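Local structure of glycoside hydrolase family protein (Novosphingobium sp. PP1Y, 6Q2F) at residues 989-1003 against 1019-1033. The protein probably hydrolyses terminal alpha-L-rhamnose units from rhamnosylated substrates, as an alpha-L-rhamnosidase of the glycoside hydrolases. Numbering follows the deposited sequence.
Sequences DGAWQVAFQADRGAP and DPGVKYFSGIATYSR
Arg1033 lays its CD over the centre of the Trp992 six-membered ring, 3.6 Å from the centroid and almost on the ring normal, a CH-pi contact. At the edge of the Tyr1031 ring lies Trp992 CE3, while Val994 CG1 sits over a face, 4.1 Å from its centroid. Phe996 directs its edge at a face of Phe1025 (centroids 4.9 Å apart, planes at 70°), a T-shaped pair; the backbone of Gly1027 lies against the opposite face of Phe1025, its N offset toward the rim and hydrogen-bonded to Asn1096. Carrying CG anti to the backbone N (chi1 -165°) and extended as far as NE, Arg1033 passes along the indole to Asp989, where NH2 donates to Asp989 O at 2.7 Å, nearly straight (167°) and within the guanidinium plane. An alanine in place of Trp992 removes the indole under Arg1033 CD, and the guanidinium would probably be freer to swing off Asp989 O.

Between these ends, strands 992-996 and 1028-1033 pair antiparallel; in the hydrogen-bonded pair Ala995-Thr1030, Thr1030 N reaches Ala995 O at 2.7 Å. Beyond the strand, Gln997 OE1 accepts from Ile1028 N at 3.0 Å, a side-chain amide continuing the ladder. The two strands are neighbours inside a six-stranded antiparallel sheet, between strands 1005-1008 and 1086-1095, in a region consistent with the galactose-binding-like domain of family 2 glycosyl hydrolases. Chemically, aromatic and aliphatic groups fill the face bearing Val994, Phe996, Ala1029 and Tyr1031, whereas polar bonds secure the backbone and both ends.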
loop_
_atom_site.group_PDB
_atom_site.type_symbol
_atom_site.label_atom_id
_atom_site.label_comp_id
_atom_site.label_asym_id
_atom_site.label_seq_id
_atom_site.Cartn_x
_atom_site.Cartn_y
_atom_site.Cartn_z
ATOM N N ASP A 989 20.326 -44.825 2.382
ATOM C CA ASP A 989 21.644 -44.454 1.926
ATOM C C ASP A 989 21.893 -45.380 0.757
ATOM O O ASP A 989 20.966 -45.998 0.280
ATOM C CB ASP A 989 22.676 -44.676 3.013
ATOM C CG ASP A 989 22.634 -46.071 3.576
ATOM O OD1 ASP A 989 21.846 -46.879 3.117
ATOM O OD2 ASP A 989 23.396 -46.361 4.482
ATOM N N GLY A 990 23.123 -45.481 0.295
ATOM C CA GLY A 990 23.385 -46.345 -0.825
ATOM C C GLY A 990 23.194 -45.637 -2.138
ATOM O O GLY A 990 23.184 -44.428 -2.195
ATOM N N ALA A 991 23.058 -46.422 -3.187
ATOM C CA ALA A 991 23.006 -45.911 -4.553
ATOM C C ALA A 991 21.619 -45.417 -4.948
ATOM O O ALA A 991 20.605 -46.017 -4.594
ATOM C CB ALA A 991 23.461 -46.987 -5.540
ATOM N N TRP A 992 21.589 -44.329 -5.715
ATOM C CA TRP A 992 20.362 -43.832 -6.316
ATOM C C TRP A 992 20.559 -43.643 -7.810
ATOM O O TRP A 992 21.632 -43.227 -8.253
ATOM C CB TRP A 992 19.926 -42.500 -5.701
ATOM C CG TRP A 992 19.527 -42.540 -4.279
ATOM C CD1 TRP A 992 20.334 -42.719 -3.198
ATOM C CD2 TRP A 992 18.206 -42.346 -3.765
ATOM N NE1 TRP A 992 19.594 -42.671 -2.037
ATOM C CE2 TRP A 992 18.284 -42.436 -2.362
ATOM C CE3 TRP A 992 16.962 -42.117 -4.358
ATOM C CZ2 TRP A 992 17.172 -42.296 -1.547
ATOM C CZ3 TRP A 992 15.865 -41.986 -3.549
ATOM C CH2 TRP A 992 15.972 -42.077 -2.155
ATOM N N GLN A 993 19.511 -43.940 -8.575
ATOM C CA GLN A 993 19.446 -43.533 -9.969
ATOM C C GLN A 993 18.896 -42.119 -10.029
ATOM O O GLN A 993 17.938 -41.788 -9.319
ATOM C CB GLN A 993 18.546 -44.469 -10.777
ATOM C CG GLN A 993 18.823 -45.952 -10.540
ATOM C CD GLN A 993 20.301 -46.263 -10.551
ATOM O OE1 GLN A 993 21.014 -45.897 -11.484
ATOM N NE2 GLN A 993 20.775 -46.924 -9.502
ATOM N N VAL A 994 19.509 -41.284 -10.861
ATOM C CA VAL A 994 19.044 -39.925 -11.091
ATOM C C VAL A 994 18.866 -39.716 -12.584
ATOM O O VAL A 994 19.808 -39.923 -13.353
ATOM C CB VAL A 994 20.022 -38.885 -10.527
ATOM C CG1 VAL A 994 19.368 -37.505 -10.550
ATOM C CG2 VAL A 994 20.441 -39.262 -9.124
ATOM N N ALA A 995 17.675 -39.272 -12.988
ATOM C CA ALA A 995 17.411 -38.930 -14.376
ATOM C C ALA A 995 17.096 -37.448 -14.452
ATOM O O ALA A 995 16.351 -36.932 -13.619
ATOM C CB ALA A 995 16.259 -39.762 -14.963
ATOM N N PHE A 996 17.665 -36.773 -15.442
ATOM C CA PHE A 996 17.554 -35.329 -15.545
ATOM C C PHE A 996 16.620 -34.926 -16.675
ATOM O O PHE A 996 16.671 -35.481 -17.774
ATOM C CB PHE A 996 18.922 -34.697 -15.752
ATOM C CG PHE A 996 19.818 -34.806 -14.561
ATOM C CD1 PHE A 996 19.727 -33.881 -13.536
ATOM C CD2 PHE A 996 20.758 -35.822 -14.466
ATOM C CE1 PHE A 996 20.551 -33.962 -12.433
ATOM C CE2 PHE A 996 21.595 -35.916 -13.344
ATOM C CZ PHE A 996 21.486 -34.979 -12.334
ATOM N N GLN A 997 15.745 -33.971 -16.372
ATOM C CA GLN A 997 14.918 -33.326 -17.383
ATOM C C GLN A 997 15.726 -32.973 -18.627
ATOM O O GLN A 997 16.807 -32.381 -18.539
ATOM C CB GLN A 997 14.296 -32.065 -16.799
ATOM C CG GLN A 997 13.261 -31.473 -17.682
ATOM C CD GLN A 997 12.425 -30.408 -16.946
ATOM O OE1 GLN A 997 12.807 -29.909 -15.887
ATOM N NE2 GLN A 997 11.286 -30.065 -17.521
ATOM N N ALA A 998 15.179 -33.327 -19.787
ATOM C CA ALA A 998 15.899 -33.189 -21.042
ATOM C C ALA A 998 16.031 -31.718 -21.432
ATOM O O ALA A 998 15.265 -30.855 -20.985
ATOM C CB ALA A 998 15.197 -33.975 -22.153
ATOM N N ASP A 999 17.042 -31.443 -22.257
ATOM C CA ASP A 999 17.286 -30.104 -22.805
ATOM C C ASP A 999 17.534 -29.093 -21.695
ATOM O O ASP A 999 17.093 -27.945 -21.751
ATOM C CB ASP A 999 16.139 -29.676 -23.715
ATOM C CG ASP A 999 15.980 -30.618 -24.895
ATOM O OD1 ASP A 999 17.010 -30.914 -25.544
ATOM O OD2 ASP A 999 14.856 -31.103 -25.147
ATOM N N ARG A 1000 18.251 -29.531 -20.667
ATOM C CA ARG A 1000 18.599 -28.671 -19.546
ATOM C C ARG A 1000 20.097 -28.694 -19.286
ATOM O O ARG A 1000 20.541 -28.278 -18.212
ATOM C CB ARG A 1000 17.828 -29.078 -18.290
ATOM C CG ARG A 1000 16.345 -28.740 -18.377
ATOM C CD ARG A 1000 16.135 -27.249 -18.579
ATOM N NE ARG A 1000 14.772 -26.958 -19.012
ATOM C CZ ARG A 1000 13.759 -26.735 -18.182
ATOM N NH1 ARG A 1000 13.963 -26.748 -16.875
ATOM N NH2 ARG A 1000 12.549 -26.476 -18.654
ATOM N N GLY A 1001 20.882 -29.171 -20.252
ATOM C CA GLY A 1001 22.319 -29.201 -20.104
ATOM C C GLY A 1001 22.853 -30.346 -19.277
ATOM O O GLY A 1001 24.068 -30.439 -19.098
ATOM N N ALA A 1002 22.005 -31.221 -18.773
ATOM C CA ALA A 1002 22.476 -32.344 -17.982
ATOM C C ALA A 1002 22.471 -33.630 -18.794
ATOM O O ALA A 1002 21.719 -33.754 -19.764
ATOM C CB ALA A 1002 21.602 -32.513 -16.732
ATOM N N PRO A 1003 23.286 -34.620 -18.424
ATOM C CA PRO A 1003 23.182 -35.925 -19.082
ATOM C C PRO A 1003 21.828 -36.553 -18.797
ATOM O O PRO A 1003 21.120 -36.162 -17.869
ATOM C CB PRO A 1003 24.317 -36.745 -18.457
ATOM C CG PRO A 1003 24.534 -36.117 -17.136
ATOM C CD PRO A 1003 24.271 -34.640 -17.328
ATOM N N ASP A 1019 30.692 -32.852 -12.626
ATOM C CA ASP A 1019 30.139 -32.671 -13.964
ATOM C C ASP A 1019 29.420 -31.329 -14.050
ATOM O O ASP A 1019 28.430 -31.126 -13.337
ATOM C CB ASP A 1019 29.182 -33.815 -14.286
ATOM C CG ASP A 1019 28.624 -33.751 -15.689
ATOM O OD1 ASP A 1019 28.795 -32.727 -16.378
ATOM O OD2 ASP A 1019 27.995 -34.745 -16.104
ATOM N N PRO A 1020 29.870 -30.400 -14.906
ATOM C CA PRO A 1020 29.192 -29.095 -15.002
ATOM C C PRO A 1020 27.734 -29.183 -15.424
ATOM O O PRO A 1020 26.934 -28.333 -15.013
ATOM C CB PRO A 1020 30.036 -28.330 -16.039
ATOM C CG PRO A 1020 30.879 -29.370 -16.733
ATOM C CD PRO A 1020 31.099 -30.455 -15.723
ATOM N N GLY A 1021 27.360 -30.172 -16.240
ATOM C CA GLY A 1021 25.963 -30.317 -16.611
ATOM C C GLY A 1021 25.076 -30.721 -15.449
ATOM O O GLY A 1021 23.880 -30.404 -15.440
ATOM N N VAL A 1022 25.643 -31.425 -14.460
ATOM C CA VAL A 1022 24.918 -31.725 -13.226
ATOM C C VAL A 1022 25.022 -30.558 -12.249
ATOM O O VAL A 1022 24.024 -30.137 -11.653
ATOM C CB VAL A 1022 25.441 -33.036 -12.599
ATOM C CG1 VAL A 1022 24.833 -33.260 -11.229
ATOM C CG2 VAL A 1022 25.140 -34.228 -13.505
ATOM N N LYS A 1023 26.234 -30.012 -12.096
ATOM C CA LYS A 1023 26.480 -28.912 -11.166
ATOM C C LYS A 1023 25.505 -27.761 -11.385
ATOM O O LYS A 1023 24.938 -27.214 -10.430
ATOM C CB LYS A 1023 27.924 -28.435 -11.344
ATOM C CG LYS A 1023 28.345 -27.202 -10.553
ATOM C CD LYS A 1023 29.843 -26.927 -10.769
ATOM C CE LYS A 1023 30.315 -25.678 -10.031
ATOM N NZ LYS A 1023 30.062 -25.769 -8.567
ATOM N N TYR A 1024 25.302 -27.377 -12.643
ATOM C CA TYR A 1024 24.525 -26.198 -12.976
ATOM C C TYR A 1024 23.104 -26.539 -13.388
ATOM O O TYR A 1024 22.419 -25.699 -13.964
ATOM C CB TYR A 1024 25.230 -25.415 -14.079
ATOM C CG TYR A 1024 26.587 -24.877 -13.667
ATOM C CD1 TYR A 1024 26.699 -23.946 -12.642
ATOM C CD2 TYR A 1024 27.752 -25.287 -14.307
ATOM C CE1 TYR A 1024 27.932 -23.436 -12.262
ATOM C CE2 TYR A 1024 28.999 -24.783 -13.932
ATOM C CZ TYR A 1024 29.074 -23.856 -12.913
ATOM O OH TYR A 1024 30.295 -23.344 -12.528
ATOM N N PHE A 1025 22.640 -27.745 -13.090
ATOM C CA PHE A 1025 21.321 -28.158 -13.543
ATOM C C PHE A 1025 20.222 -27.352 -12.852
ATOM O O PHE A 1025 20.236 -27.162 -11.633
ATOM C CB PHE A 1025 21.112 -29.649 -13.293
ATOM C CG PHE A 1025 19.708 -30.116 -13.569
ATOM C CD1 PHE A 1025 19.267 -30.301 -14.875
ATOM C CD2 PHE A 1025 18.826 -30.368 -12.526
ATOM C CE1 PHE A 1025 17.983 -30.746 -15.128
ATOM C CE2 PHE A 1025 17.536 -30.807 -12.778
ATOM C CZ PHE A 1025 17.114 -30.993 -14.080
ATOM N N SER A 1026 19.276 -26.865 -13.657
ATOM C CA SER A 1026 18.024 -26.275 -13.195
ATOM C C SER A 1026 16.888 -27.040 -13.856
ATOM O O SER A 1026 16.857 -27.166 -15.084
ATOM C CB SER A 1026 17.936 -24.779 -13.545
ATOM O OG SER A 1026 18.819 -24.003 -12.743
ATOM N N GLY A 1027 15.968 -27.550 -13.061
ATOM C CA GLY A 1027 14.862 -28.303 -13.619
ATOM C C GLY A 1027 14.422 -29.381 -12.643
ATOM O O GLY A 1027 14.546 -29.222 -11.429
ATOM N N ILE A 1028 13.914 -30.479 -13.195
ATOM C CA ILE A 1028 13.411 -31.592 -12.393
ATOM C C ILE A 1028 14.372 -32.763 -12.539
ATOM O O ILE A 1028 14.554 -33.296 -13.640
ATOM C CB ILE A 1028 11.986 -31.990 -12.802
ATOM C CG1 ILE A 1028 11.038 -30.782 -12.702
ATOM C CG2 ILE A 1028 11.479 -33.109 -11.919
ATOM C CD1 ILE A 1028 9.608 -31.106 -13.094
ATOM N N ALA A 1029 14.999 -33.153 -11.434
ATOM C CA ALA A 1029 15.809 -34.364 -11.380
ATOM C C ALA A 1029 14.996 -35.462 -10.701
ATOM O O ALA A 1029 14.442 -35.248 -9.616
ATOM C CB ALA A 1029 17.114 -34.117 -10.627
ATOM N N THR A 1030 14.922 -36.629 -11.341
ATOM C CA THR A 1030 14.102 -37.737 -10.855
ATOM C C THR A 1030 15.002 -38.790 -10.209
ATOM O O THR A 1030 15.793 -39.453 -10.894
ATOM C CB THR A 1030 13.283 -38.337 -11.996
ATOM O OG1 THR A 1030 12.373 -37.351 -12.496
ATOM C CG2 THR A 1030 12.487 -39.544 -11.511
ATOM N N TYR A 1031 14.884 -38.936 -8.894
ATOM C CA TYR A 1031 15.664 -39.912 -8.151
ATOM C C TYR A 1031 14.874 -41.204 -7.997
ATOM O O TYR A 1031 13.671 -41.184 -7.724
ATOM C CB TYR A 1031 16.041 -39.377 -6.774
ATOM C CG TYR A 1031 17.055 -38.255 -6.749
ATOM C CD1 TYR A 1031 16.713 -36.957 -7.152
ATOM C CD2 TYR A 1031 18.338 -38.469 -6.258
ATOM C CE1 TYR A 1031 17.642 -35.919 -7.106
ATOM C CE2 TYR A 1031 19.262 -37.433 -6.197
ATOM C CZ TYR A 1031 18.909 -36.161 -6.622
ATOM O OH TYR A 1031 19.817 -35.134 -6.558
ATOM N N SER A 1032 15.576 -42.324 -8.125
ATOM C CA SER A 1032 14.983 -43.644 -8.300
ATOM C C SER A 1032 15.736 -44.631 -7.432
ATOM O O SER A 1032 16.968 -44.574 -7.355
ATOM C CB SER A 1032 15.057 -44.095 -9.768
ATOM O OG SER A 1032 14.527 -45.393 -9.944
ATOM N N ARG A 1033 14.998 -45.557 -6.822
ATOM C CA ARG A 1033 15.551 -46.498 -5.856
ATOM C C ARG A 1033 14.433 -47.438 -5.427
ATOM O O ARG A 1033 13.244 -47.111 -5.553
ATOM C CB ARG A 1033 16.100 -45.739 -4.640
ATOM C CG ARG A 1033 17.003 -46.504 -3.720
ATOM C CD ARG A 1033 17.123 -45.729 -2.411
ATOM N NE ARG A 1033 18.146 -46.258 -1.513
ATOM C CZ ARG A 1033 18.041 -47.411 -0.869
ATOM N NH1 ARG A 1033 16.971 -48.170 -1.044
ATOM N NH2 ARG A 1033 19.008 -47.814 -0.056
HETATM O O HOH W 1 13.303 -35.792 -14.272
HETATM O O HOH W 2 22.764 -28.140 -16.495
HETATM O O HOH W 3 19.088 -26.672 -16.609
#